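Side-chain contact in thioesterase domain-containing protein (Chromobacterium violaceum, PDB 4RMM), which probably hydrolyses acyl-CoA thioesters, although its physiological substrate is not known: residues A[32-37]-A[78-83]. Sequence-based numbering, arbitrary orientation.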
loop_
_atom_site.group_PDB
_atom_site.type_symbol
_atom_site.label_atom_id
_atom_site.label_comp_id
_atom_site.label_asym_id
_atom_site.label_seq_id
_atom_site.Cartn_x
_atom_site.Cartn_y
_atom_site.Cartn_z
ATOM N N THR A 32 9.250 -5.153 -8.742
ATOM C CA THR A 32 10.241 -5.194 -7.696
ATOM C C THR A 32 11.312 -6.225 -7.962
ATOM O O THR A 32 11.077 -7.323 -8.478
ATOM C CB THR A 32 9.606 -5.438 -6.307
ATOM O OG1 THR A 32 8.392 -4.687 -6.207
ATOM C CG2 THR A 32 10.546 -4.960 -5.198
ATOM N N SER A 33 12.515 -5.803 -7.638
ATOM C CA SER A 33 13.688 -6.610 -7.771
ATOM C C SER A 33 14.083 -6.705 -6.314
ATOM O O SER A 33 13.582 -5.941 -5.486
ATOM C CB SER A 33 14.736 -5.859 -8.584
ATOM O OG SER A 33 15.932 -6.603 -8.671
HETATM N N MSE A 34 14.969 -7.630 -5.989
HETATM C CA MSE A 34 15.362 -7.782 -4.604
HETATM C C MSE A 34 16.693 -8.508 -4.451
HETATM O O MSE A 34 16.948 -9.510 -5.122
HETATM C CB MSE A 34 14.253 -8.530 -3.869
HETATM C CG MSE A 34 14.446 -8.687 -2.384
HETATM SE SE MSE A 34 12.946 -9.648 -1.641
HETATM C CE MSE A 34 13.686 -11.414 -1.648
ATOM N N ALA A 35 17.537 -7.991 -3.562
ATOM C CA ALA A 35 18.847 -8.575 -3.299
ATOM C C ALA A 35 19.447 -7.996 -2.022
ATOM O O ALA A 35 18.774 -7.291 -1.275
ATOM C CB ALA A 35 19.779 -8.319 -4.475
ATOM N N GLU A 36 20.723 -8.288 -1.787
ATOM C CA GLU A 36 21.414 -7.808 -0.595
ATOM C C GLU A 36 22.657 -6.970 -0.898
ATOM O O GLU A 36 23.336 -7.174 -1.906
ATOM C CB GLU A 36 21.793 -8.996 0.295
ATOM C CG GLU A 36 22.595 -8.623 1.530
ATOM C CD GLU A 36 22.011 -9.206 2.798
ATOM O OE1 GLU A 36 21.704 -10.416 2.809
ATOM O OE2 GLU A 36 21.865 -8.452 3.782
ATOM N N ASP A 37 22.943 -6.029 -0.001
ATOM C CA ASP A 37 24.082 -5.131 -0.128
ATOM C C ASP A 37 25.209 -5.590 0.811
ATOM O O ASP A 37 25.115 -6.646 1.435
ATOM C CB ASP A 37 23.655 -3.713 0.247
ATOM C CG ASP A 37 23.409 -3.574 1.726
ATOM O OD1 ASP A 37 23.639 -4.576 2.422
ATOM O OD2 ASP A 37 23.003 -2.490 2.193
ATOM N N LEU A 78 11.313 -8.133 7.653
ATOM C CA LEU A 78 11.136 -8.719 8.976
ATOM C C LEU A 78 11.254 -10.231 8.973
ATOM O O LEU A 78 11.959 -10.800 9.804
ATOM C CB LEU A 78 9.775 -8.331 9.556
ATOM C CG LEU A 78 9.791 -7.678 10.938
ATOM C CD1 LEU A 78 8.367 -7.513 11.425
ATOM C CD2 LEU A 78 10.577 -8.527 11.916
HETATM N N MSE A 79 10.554 -10.887 8.053
HETATM C CA MSE A 79 10.608 -12.335 8.011
HETATM C C MSE A 79 11.876 -12.865 7.361
HETATM O O MSE A 79 12.170 -14.056 7.432
HETATM C CB MSE A 79 9.348 -12.916 7.348
HETATM C CG MSE A 79 8.883 -12.277 6.066
HETATM SE SE MSE A 79 7.202 -13.102 5.492
HETATM C CE MSE A 79 6.001 -12.246 6.715
ATOM N N TRP A 80 12.638 -11.973 6.740
ATOM C CA TRP A 80 13.896 -12.364 6.120
ATOM C C TRP A 80 14.947 -12.310 7.222
ATOM O O TRP A 80 15.894 -13.093 7.240
ATOM C CB TRP A 80 14.259 -11.397 4.994
ATOM C CG TRP A 80 15.520 -11.759 4.278
ATOM C CD1 TRP A 80 16.800 -11.444 4.650
ATOM C CD2 TRP A 80 15.631 -12.524 3.077
ATOM N NE1 TRP A 80 17.696 -11.967 3.752
ATOM C CE2 TRP A 80 17.003 -12.638 2.769
ATOM C CE3 TRP A 80 14.699 -13.130 2.219
ATOM C CZ2 TRP A 80 17.474 -13.330 1.650
ATOM C CZ3 TRP A 80 15.164 -13.823 1.102
ATOM C CH2 TRP A 80 16.539 -13.913 0.829
ATOM N N ASN A 81 14.749 -11.385 8.152
ATOM C CA ASN A 81 15.655 -11.203 9.271
ATOM C C ASN A 81 15.204 -11.963 10.516
ATOM O O ASN A 81 15.823 -11.842 11.573
ATOM C CB ASN A 81 15.778 -9.715 9.601
ATOM C CG ASN A 81 16.561 -8.941 8.551
ATOM O OD1 ASN A 81 16.178 -8.876 7.379
ATOM N ND2 ASN A 81 17.666 -8.344 8.975
ATOM N N ARG A 82 14.129 -12.739 10.403
ATOM C CA ARG A 82 13.634 -13.494 11.552
ATOM C C ARG A 82 13.338 -14.957 11.289
ATOM O O ARG A 82 13.513 -15.462 10.179
ATOM C CB ARG A 82 12.372 -12.848 12.135
ATOM C CG ARG A 82 12.627 -11.603 12.963
ATOM C CD ARG A 82 11.414 -11.221 13.812
ATOM N NE ARG A 82 11.181 -12.135 14.934
ATOM C CZ ARG A 82 10.476 -13.262 14.867
ATOM N NH1 ARG A 82 9.918 -13.638 13.722
ATOM N NH2 ARG A 82 10.328 -14.016 15.951
ATOM N N GLU A 83 12.890 -15.631 12.341
ATOM C CA GLU A 83 12.539 -17.040 12.278
ATOM C C GLU A 83 11.255 -17.161 11.464
ATOM O O GLU A 83 10.224 -16.578 11.810
ATOM C CB GLU A 83 12.363 -17.589 13.699
ATOM C CG GLU A 83 13.655 -17.575 14.533
ATOM C CD GLU A 83 14.222 -16.176 14.744
ATOM O OE1 GLU A 83 13.570 -15.367 15.442
ATOM O OE2 GLU A 83 15.317 -15.889 14.209
#
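Met34, a selenomethionine, and Trp80 make the main contact between an outermost strand of a hotdog fold and the last turn of its central helix: strand 33-35 meets the end of helix 67-80 through side chains alone, the nearest CA atoms, those of Glu36 and Trp80, being 11.1 Å apart. Ser33 and Ala35 tie the strand to its neighbour 43-46 by backbone hydrogen bonds with Glu45 and Arg43. Between them Met34 heads for the helix, extended through its first two torsions (chi1 -176°, chi2 180°) and bent only at the selenium. That bend delivers the methyl CE to the six-membered part of the indole, 3.9 Å from Trp80 CZ3, on a slanting approach. Tyr17 and Ile20 of helix 17-20 touch both side chains, so the short helix packs against this buried pair, and Phe44 and Ile76 also touch Met34.

Two residues further on, Glu36 also turns toward the helix, but from an exposed position. Its carboxylate stops near the pyrrole part of the same ring, a loose approach in which the indole N-H gains no hydrogen bond from it. Trp80 covers about as much of the gap as Met34 does: with CG anti to the backbone N (chi1 -178°), the indole reaches out from the helix end and presents its two rings to different partners, CZ3 to the selenomethionine methyl and, 4.4 Å from Glu36 OE1, the pyrrole nitrogen NE1.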